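Long-range contacts in protein Pcdhgb2 (Mus musculus, PDB 5SZR), which probably acts as a calcium-dependent cell-adhesion protein that may help establish and maintain specific neuronal connections in the brain: residues Gln7-Val12 with Ser95-Ile100; Leu14-Pro19 with Leu101-Cys106. All coordinates share one frame; numbering follows the deposited sequence.

Contact 1. Residues Gln7-Val12 with Ser95-Ile100; sequences QDVFSV and SIQVKI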
ATOM      1  N   GLN A   7     -72.584 -20.991  36.593  1.00 62.68           N
ATOM      2  CA  GLN A   7     -71.777 -22.183  36.379  1.00 62.78           C
ATOM      3  C   GLN A   7     -70.622 -22.136  37.369  1.00 59.75           C
ATOM      4  O   GLN A   7     -70.380 -21.118  38.020  1.00 58.56           O
ATOM      5  CB  GLN A   7     -71.270 -22.263  34.933  1.00 63.85           C
ATOM      6  CG  GLN A   7     -70.235 -21.201  34.584  1.00 63.07           C
ATOM      7  CD  GLN A   7     -70.038 -21.039  33.089  1.00 63.50           C
ATOM      8  OE1 GLN A   7     -70.929 -20.563  32.384  1.00 63.12           O
ATOM      9  NE2 GLN A   7     -68.862 -21.438  32.598  1.00 62.06           N
ATOM     10  N   ASP A   8     -69.902 -23.251  37.473  1.00 58.60           N
ATOM     11  CA  ASP A   8     -68.807 -23.298  38.436  1.00 58.64           C
ATOM     12  C   ASP A   8     -67.525 -22.681  37.886  1.00 55.99           C
ATOM     13  O   ASP A   8     -66.827 -21.964  38.611  1.00 56.02           O
ATOM     14  CB  ASP A   8     -68.561 -24.738  38.885  1.00 59.47           C
ATOM     15  CG  ASP A   8     -69.721 -25.299  39.683  1.00 63.06           C
ATOM     16  OD1 ASP A   8     -70.526 -24.495  40.203  1.00 63.77           O
ATOM     17  OD2 ASP A   8     -69.828 -26.539  39.794  1.00 64.70           O
ATOM     18  N   VAL A   9     -67.196 -22.931  36.620  1.00 55.38           N
ATOM     19  CA  VAL A   9     -65.895 -22.552  36.064  1.00 53.62           C
ATOM     20  C   VAL A   9     -66.110 -21.741  34.791  1.00 52.63           C
ATOM     21  O   VAL A   9     -66.684 -22.246  33.819  1.00 52.63           O
ATOM     22  CB  VAL A   9     -65.013 -23.776  35.774  1.00 52.83           C
ATOM     23  CG1 VAL A   9     -63.647 -23.330  35.275  1.00 52.62           C
ATOM     24  CG2 VAL A   9     -64.875 -24.642  37.016  1.00 53.88           C
ATOM     25  N   PHE A  10     -65.646 -20.495  34.800  1.00 53.19           N
ATOM     26  CA  PHE A  10     -65.632 -19.629  33.631  1.00 56.55           C
ATOM     27  C   PHE A  10     -64.223 -19.592  33.042  1.00 56.76           C
ATOM     28  O   PHE A  10     -63.231 -19.709  33.764  1.00 56.68           O
ATOM     29  CB  PHE A  10     -66.071 -18.204  33.991  1.00 58.25           C
ATOM     30  CG  PHE A  10     -67.439 -18.113  34.623  1.00 60.31           C
ATOM     31  CD1 PHE A  10     -68.548 -17.775  33.863  1.00 61.99           C
ATOM     32  CD2 PHE A  10     -67.610 -18.336  35.982  1.00 60.48           C
ATOM     33  CE1 PHE A  10     -69.808 -17.680  34.443  1.00 64.21           C
ATOM     34  CE2 PHE A  10     -68.861 -18.242  36.566  1.00 62.86           C
ATOM     35  CZ  PHE A  10     -69.962 -17.912  35.797  1.00 64.09           C
ATOM     36  N   SER A  11     -64.139 -19.421  31.722  1.00 58.75           N
ATOM     37  CA  SER A  11     -62.854 -19.341  31.027  1.00 61.60           C
ATOM     38  C   SER A  11     -62.835 -18.114  30.127  1.00 63.50           C
ATOM     39  O   SER A  11     -63.723 -17.945  29.285  1.00 68.32           O
ATOM     40  CB  SER A  11     -62.582 -20.604  30.206  1.00 63.96           C
ATOM     41  OG  SER A  11     -62.314 -21.713  31.045  1.00 69.70           O
ATOM     42  N   VAL A  12     -61.825 -17.261  30.309  1.00 59.44           N
ATOM     43  CA  VAL A  12     -61.615 -16.091  29.465  1.00 60.08           C
ATOM     44  C   VAL A  12     -60.151 -16.045  29.049  1.00 59.34           C
ATOM     45  O   VAL A  12     -59.273 -16.560  29.748  1.00 59.38           O
ATOM     46  CB  VAL A  12     -62.018 -14.775  30.172  1.00 58.63           C
ATOM     47  CG1 VAL A  12     -63.489 -14.785  30.533  1.00 56.77           C
ATOM     48  CG2 VAL A  12     -61.161 -14.543  31.407  1.00 58.77           C
ATOM     49  N   SER A  95     -65.027 -20.439  39.920  1.00 55.01           N
ATOM     50  CA  SER A  95     -63.655 -20.219  39.487  1.00 55.46           C
ATOM     51  C   SER A  95     -63.627 -19.649  38.076  1.00 57.29           C
ATOM     52  O   SER A  95     -64.500 -19.939  37.250  1.00 59.13           O
ATOM     53  CB  SER A  95     -62.831 -21.511  39.538  1.00 52.01           C
ATOM     54  OG  SER A  95     -62.507 -21.851  40.874  1.00 52.70           O
ATOM     55  N   ILE A  96     -62.614 -18.829  37.812  1.00 53.80           N
ATOM     56  CA  ILE A  96     -62.431 -18.173  36.525  1.00 54.17           C
ATOM     57  C   ILE A  96     -60.984 -18.392  36.110  1.00 54.60           C
ATOM     58  O   ILE A  96     -60.068 -17.824  36.717  1.00 55.44           O
ATOM     59  CB  ILE A  96     -62.760 -16.679  36.586  1.00 55.39           C
ATOM     60  CG1 ILE A  96     -64.212 -16.488  37.021  1.00 59.34           C
ATOM     61  CG2 ILE A  96     -62.506 -16.020  35.236  1.00 53.46           C
ATOM     62  CD1 ILE A  96     -64.459 -15.188  37.706  1.00 61.35           C
ATOM     63  N   GLN A  97     -60.775 -19.213  35.087  1.00 53.65           N
ATOM     64  CA  GLN A  97     -59.437 -19.525  34.601  1.00 55.15           C
ATOM     65  C   GLN A  97     -59.098 -18.558  33.474  1.00 56.42           C
ATOM     66  O   GLN A  97     -59.706 -18.608  32.398  1.00 57.81           O
ATOM     67  CB  GLN A  97     -59.359 -20.976  34.143  1.00 54.94           C
ATOM     68  CG  GLN A  97     -59.505 -21.949  35.290  1.00 58.31           C
ATOM     69  CD  GLN A  97     -59.388 -23.385  34.857  1.00 63.02           C
ATOM     70  OE1 GLN A  97     -58.396 -23.784  34.242  1.00 68.66           O
ATOM     71  NE2 GLN A  97     -60.401 -24.178  35.176  1.00 61.81           N
ATOM     72  N   VAL A  98     -58.140 -17.672  33.730  1.00 53.98           N
ATOM     73  CA  VAL A  98     -57.780 -16.601  32.810  1.00 54.04           C
ATOM     74  C   VAL A  98     -56.548 -17.035  32.033  1.00 57.17           C
ATOM     75  O   VAL A  98     -55.474 -17.247  32.613  1.00 57.99           O
ATOM     76  CB  VAL A  98     -57.528 -15.281  33.553  1.00 53.69           C
ATOM     77  CG1 VAL A  98     -57.089 -14.203  32.578  1.00 54.04           C
ATOM     78  CG2 VAL A  98     -58.782 -14.850  34.304  1.00 51.87           C
ATOM     79  N   LYS A  99     -56.704 -17.169  30.722  1.00 57.50           N
ATOM     80  CA  LYS A  99     -55.617 -17.545  29.831  1.00 59.24           C
ATOM     81  C   LYS A  99     -55.035 -16.286  29.201  1.00 58.76           C
ATOM     82  O   LYS A  99     -55.780 -15.403  28.763  1.00 55.40           O
ATOM     83  CB  LYS A  99     -56.118 -18.511  28.759  1.00 61.77           C
ATOM     84  CG  LYS A  99     -55.123 -18.798  27.660  1.00 68.31           C
ATOM     85  CD  LYS A  99     -55.701 -19.778  26.650  1.00 71.65           C
ATOM     86  CE  LYS A  99     -54.742 -19.991  25.488  1.00 75.78           C
ATOM     87  NZ  LYS A  99     -55.281 -20.940  24.475  1.00 77.25           N
ATOM     88  N   ILE A 100     -53.710 -16.191  29.181  1.00 61.51           N
ATOM     89  CA  ILE A 100     -53.019 -15.043  28.609  1.00 60.47           C
ATOM     90  C   ILE A 100     -52.505 -15.429  27.232  1.00 62.83           C
ATOM     91  O   ILE A 100     -52.036 -16.556  27.023  1.00 63.82           O
ATOM     92  CB  ILE A 100     -51.875 -14.568  29.524  1.00 62.44           C
ATOM     93  CG1 ILE A 100     -52.395 -14.334  30.942  1.00 60.63           C
ATOM     94  CG2 ILE A 100     -51.230 -13.295  28.975  1.00 64.09           C
ATOM     95  CD1 ILE A 100     -53.544 -13.347  31.020  1.00 60.04           C
TER

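Contact 2. Residues Leu14-Pro19 with Leu101-Cys106; sequences LREDVP and LDENDC. With CA (calcium ion), chain K; CA (calcium ion), chain J; CA (calcium ion), chain L.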
ATOM      1  N   LEU A  14     -57.063 -13.283  27.622  1.00 60.62           N
ATOM      2  CA  LEU A  14     -56.665 -11.886  27.536  1.00 62.54           C
ATOM      3  C   LEU A  14     -55.347 -11.765  26.788  1.00 66.51           C
ATOM      4  O   LEU A  14     -54.416 -12.543  27.020  1.00 70.72           O
ATOM      5  CB  LEU A  14     -56.512 -11.252  28.926  1.00 62.04           C
ATOM      6  CG  LEU A  14     -57.695 -11.286  29.896  1.00 61.80           C
ATOM      7  CD1 LEU A  14     -57.329 -10.584  31.200  1.00 60.68           C
ATOM      8  CD2 LEU A  14     -58.931 -10.661  29.271  1.00 62.92           C
ATOM      9  N   ARG A  15     -55.277 -10.796  25.880  1.00 66.79           N
ATOM     10  CA  ARG A  15     -54.005 -10.447  25.266  0.53 66.25           C
ATOM     11  C   ARG A  15     -53.128  -9.737  26.288  1.00 68.55           C
ATOM     12  O   ARG A  15     -53.605  -8.915  27.074  1.00 65.99           O
ATOM     13  CB  ARG A  15     -54.229  -9.563  24.041  0.53 72.40           C
ATOM     14  CG  ARG A  15     -54.928 -10.266  22.881  0.53 68.49           C
ATOM     15  CD  ARG A  15     -55.326  -9.276  21.795  0.53 72.79           C
ATOM     16  NE  ARG A  15     -55.686  -9.938  20.544  0.53 71.63           N
ATOM     17  CZ  ARG A  15     -56.919 -10.310  20.216  0.53 70.68           C
ATOM     18  NH1 ARG A  15     -57.143 -10.905  19.053  0.53 71.01           N
ATOM     19  NH2 ARG A  15     -57.928 -10.090  21.050  0.53 68.65           N
ATOM     20  N   GLU A  16     -51.834 -10.060  26.281  1.00 66.64           N
ATOM     21  CA  GLU A  16     -50.947  -9.520  27.307  1.00 65.11           C
ATOM     22  C   GLU A  16     -50.797  -8.005  27.237  1.00 66.78           C
ATOM     23  O   GLU A  16     -50.268  -7.415  28.184  1.00 60.99           O
ATOM     24  CB  GLU A  16     -49.570 -10.183  27.223  1.00 66.24           C
ATOM     25  CG  GLU A  16     -48.843  -9.991  25.903  1.00 70.87           C
ATOM     26  CD  GLU A  16     -47.367 -10.362  25.996  1.00 68.09           C
ATOM     27  OE1 GLU A  16     -46.784 -10.226  27.091  1.00 68.17           O
ATOM     28  OE2 GLU A  16     -46.797 -10.795  24.977  1.00 77.17           O
ATOM     29  N   ASP A  17     -51.272  -7.357  26.174  1.00 69.16           N
ATOM     30  CA  ASP A  17     -51.095  -5.922  26.008  1.00 75.10           C
ATOM     31  C   ASP A  17     -52.326  -5.108  26.398  1.00 70.50           C
ATOM     32  O   ASP A  17     -52.341  -3.895  26.164  1.00 70.45           O
ATOM     33  CB  ASP A  17     -50.700  -5.600  24.564  1.00 85.26           C
ATOM     34  CG  ASP A  17     -51.802  -5.921  23.570  1.00 91.21           C
ATOM     35  OD1 ASP A  17     -52.718  -5.089  23.399  1.00 95.47           O
ATOM     36  OD2 ASP A  17     -51.748  -7.003  22.950  1.00 93.83           O
ATOM     37  N   VAL A  18     -53.348  -5.728  26.981  1.00 65.87           N
ATOM     38  CA  VAL A  18     -54.544  -4.951  27.341  1.00 65.20           C
ATOM     39  C   VAL A  18     -54.185  -3.952  28.433  1.00 69.08           C
ATOM     40  O   VAL A  18     -53.389  -4.280  29.333  1.00 69.38           O
ATOM     41  CB  VAL A  18     -55.689  -5.876  27.782  1.00 58.44           C
ATOM     42  CG1 VAL A  18     -56.091  -6.822  26.651  1.00 55.72           C
ATOM     43  CG2 VAL A  18     -55.331  -6.652  29.044  1.00 55.89           C
ATOM     44  N   PRO A  19     -54.705  -2.730  28.387  1.00 73.03           N
ATOM     45  CA  PRO A  19     -54.330  -1.721  29.379  1.00 75.75           C
ATOM     46  C   PRO A  19     -54.991  -1.996  30.715  1.00 76.41           C
ATOM     47  O   PRO A  19     -55.992  -2.727  30.783  1.00 75.05           O
ATOM     48  CB  PRO A  19     -54.846  -0.413  28.759  1.00 77.80           C
ATOM     49  CG  PRO A  19     -55.986  -0.843  27.902  1.00 76.64           C
ATOM     50  CD  PRO A  19     -55.608  -2.190  27.355  1.00 74.76           C
ATOM     51  N   LEU A 101     -52.612 -14.503  26.284  1.00 65.74           N
ATOM     52  CA  LEU A 101     -52.161 -14.724  24.919  1.00 68.41           C
ATOM     53  C   LEU A 101     -50.835 -14.016  24.681  1.00 72.09           C
ATOM     54  O   LEU A 101     -50.641 -12.874  25.108  1.00 73.01           O
ATOM     55  CB  LEU A 101     -53.206 -14.239  23.914  1.00 68.01           C
ATOM     56  CG  LEU A 101     -54.498 -15.057  23.929  1.00 65.49           C
ATOM     57  CD1 LEU A 101     -55.515 -14.486  22.957  1.00 67.33           C
ATOM     58  CD2 LEU A 101     -54.198 -16.513  23.612  1.00 65.26           C
ATOM     59  N   ASP A 102     -49.926 -14.702  23.998  1.00 74.37           N
ATOM     60  CA  ASP A 102     -48.605 -14.158  23.729  1.00 76.18           C
ATOM     61  C   ASP A 102     -48.664 -13.153  22.585  1.00 78.44           C
ATOM     62  O   ASP A 102     -49.192 -13.453  21.510  1.00 80.45           O
ATOM     63  CB  ASP A 102     -47.630 -15.284  23.387  1.00 77.89           C
ATOM     64  CG  ASP A 102     -46.328 -14.772  22.799  1.00 81.35           C
ATOM     65  OD1 ASP A 102     -45.776 -13.788  23.334  1.00 75.33           O
ATOM     66  OD2 ASP A 102     -45.866 -15.352  21.793  1.00 77.66           O
ATOM     67  N   GLU A 103     -48.120 -11.962  22.822  1.00 77.84           N
ATOM     68  CA  GLU A 103     -47.912 -10.959  21.792  1.00 78.32           C
ATOM     69  C   GLU A 103     -46.421 -10.805  21.528  1.00 82.64           C
ATOM     70  O   GLU A 103     -45.580 -11.121  22.374  1.00 82.30           O
ATOM     71  CB  GLU A 103     -48.504  -9.603  22.195  1.00 78.73           C
ATOM     72  CG  GLU A 103     -49.995  -9.628  22.515  1.00 77.97           C
ATOM     73  CD  GLU A 103     -50.857  -9.859  21.287  1.00 78.27           C
ATOM     74  OE1 GLU A 103     -51.842 -10.627  21.383  1.00 70.94           O
ATOM     75  OE2 GLU A 103     -50.543  -9.273  20.227  1.00 83.66           O
ATOM     76  N   ASN A 104     -46.104 -10.309  20.336  1.00 82.51           N
ATOM     77  CA  ASN A 104     -44.722 -10.082  19.921  1.00 81.30           C
ATOM     78  C   ASN A 104     -44.261  -8.759  20.516  1.00 80.04           C
ATOM     79  O   ASN A 104     -44.363  -7.702  19.892  1.00 83.40           O
ATOM     80  CB  ASN A 104     -44.618 -10.088  18.402  1.00 84.05           C
ATOM     81  CG  ASN A 104     -43.187 -10.084  17.913  1.00 84.84           C
ATOM     82  OD1 ASN A 104     -42.249 -10.269  18.687  1.00 84.35           O
ATOM     83  ND2 ASN A 104     -43.012  -9.883  16.613  1.00 86.78           N
ATOM     84  N   ASP A 105     -43.748  -8.812  21.748  1.00 75.65           N
ATOM     85  CA  ASP A 105     -43.252  -7.614  22.414  1.00 76.04           C
ATOM     86  C   ASP A 105     -41.821  -7.762  22.922  1.00 74.00           C
ATOM     87  O   ASP A 105     -41.361  -6.910  23.689  1.00 73.35           O
ATOM     88  CB  ASP A 105     -44.182  -7.205  23.565  1.00 76.67           C
ATOM     89  CG  ASP A 105     -44.330  -8.287  24.623  1.00 77.65           C
ATOM     90  OD1 ASP A 105     -43.988  -9.454  24.349  1.00 73.77           O
ATOM     91  OD2 ASP A 105     -44.804  -7.968  25.733  1.00 75.59           O
ATOM     92  N   CYS A 106     -41.102  -8.807  22.509  1.00 71.64           N
ATOM     93  CA  CYS A 106     -39.711  -9.013  22.898  1.00 70.92           C
ATOM     94  C   CYS A 106     -38.845  -9.021  21.646  1.00 72.60           C
ATOM     95  O   CYS A 106     -39.067  -9.830  20.738  1.00 72.11           O
ATOM     96  CB  CYS A 106     -39.537 -10.316  23.682  1.00 70.49           C
ATOM     97  SG  CYS A 106     -40.228 -10.268  25.358  1.00 73.58           S
TER
HETATM   98 CA    CA K 708     -44.560 -11.779  24.526  1.00 62.89          CA
HETATM   99 CA    CA J 707     -44.373  -9.500  27.465  1.00 61.99          CA
HETATM  100 CA    CA L 709     -40.173 -11.524  19.349  1.00 63.32          CA
HETATM  101  O   HOH W   1     -41.800  -8.704  27.985  1.00 51.15           O
HETATM  102  O   HOH W   2     -45.056  -7.489  28.401  1.00 45.10           O

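Contact 1. Residues Gln7-Val12 with Ser95-Ile100
Phe10 pairs with Ile96 and Val12 with Val98 on two parallel strands, 9-12 and 95-100, joined by five backbone hydrogen bonds. Ser95 N gives its hydrogen to Asp8 O at 2.7 Å, and Phe10 N returns one to Ser95 O. Gln97 N to Phe10 O, a longer Val12 N to Gln97 O at 3.3 Å, and Lys99 N to Val12 O continue the pattern, so that Ser95, Gln97 and Lys99 are tied to the edge strand, while Ile96 and Val98 make their backbone hydrogen bonds to Leu80 and Tyr78 of strand 77-85. Several of the same carbonyls also receive CA-H...O contacts, among them Val9 CA to Ser95 O at 3.2 Å.

Apolar packing lies on the face of Phe10, Ile96, Val12 and Val98. Ile96 CG1 rests 3.9 Å from Phe10 CB and close to CD2, while Ser95 O sits at the edge of the ring near its plane. Gln7 CG lies over one face of this ring, offset toward the rim, and the amide NE2 of Gln7 gives a hydrogen bond to Val9 O at 2.6 Å from above the carbonyl plane. Val12 CG2, held between the backbone N and the carbonyl carbon, meets Val98 CG2 at 3.8 Å. Leu25 and Val24 of strand 23-26 cover Phe10 and Val12.

On the reverse face, Gln97 extends beyond CG and brings NE2 to 3.4 Å from Val9 CG1, a van der Waals touch. Ser95 OG is hydrogen-bonded to Asn81 OD1.

Parallel pairing of the first strand with the last, beside otherwise antiparallel neighbours, is characteristic of the Greek-key beta sandwich of a cadherin domain.

Contact 2. Residues Leu14-Pro19 with Leu101-Cys106
The calcium-binding linker between two successive cadherin domains begins here, where the end of strand 9-15 meets the Asp-Glu-Asn-Asp run of residues 102-105. Leu101 N to Leu14 O, and a longer Glu16 N to Leu101 O at 3.3 Å, finish the parallel pairing. Beyond it, residues 15-18 form a type I beta turn.

Glu16 bridges two of the calcium ions. Its CG lies between the backbone N and the carbonyl carbon (chi1 60°), and from there the extended chain brings OE1 to one calcium and OE2 to the other, each at 2.5 Å. Glu16 OE2 also accepts Glu103 N at 2.8 Å, on its anti side, 19° out of the carboxylate plane. Asp105 reaches toward Glu16 tip to tip, the carboxylate planes 71° apart, and divides its oxygens likewise: OD2 on the calcium held by Glu16 OE1, OD1 on that held by Glu16 OE2. The latter ion also takes Asp102 OD1 and Glu103 O, with Glu73 and Asp138 completing its protein ligands, while two waters, Asp71 and Glu73 complete the other. The two ions probably offset the repulsion among these clustered acidic oxygens.

While its backbone N and O serve the site, the Glu103 side chain, bent at chi2, packs CG 3.6 Å from Glu16 CG and 3.2 Å from Asp17 OD2. Its OE2 lies 3.7 Å from Asp17 OD2, a like-charge approach; OE1 makes a long, doubtful salt bridge to NE of Arg15, which has two conformers. An alanine here would probably open a gap beside Glu16 CG and leave Arg15 without a possible, distant charge partner.

A third calcium, completed by Asp136, Asp138, Asn142 and Asp189, binds Cys106 O and, at 2.5 Å, Asn104 OD1.

Overall arrangement
Contacts 1 and 2 follow one another down the same pair of neighbouring strands, 9-15 and 91-101, with centres about 18 Å apart. Along the chain the order is 7-12, 14-19, 95-100, 101-106, within the first domain of this fragment, which spans extracellular cadherin domains 3-6. The two meet at Leu14, whose N is probably hydrogen-bonded to Lys99 O, and at Ile100, whose CG2 packs against Glu16 CB. Contact 1 forms the edge of the sheet, and contact 2 runs from the strand ends into the linker, whose calcium sites connect this domain to the next in the elongated chain.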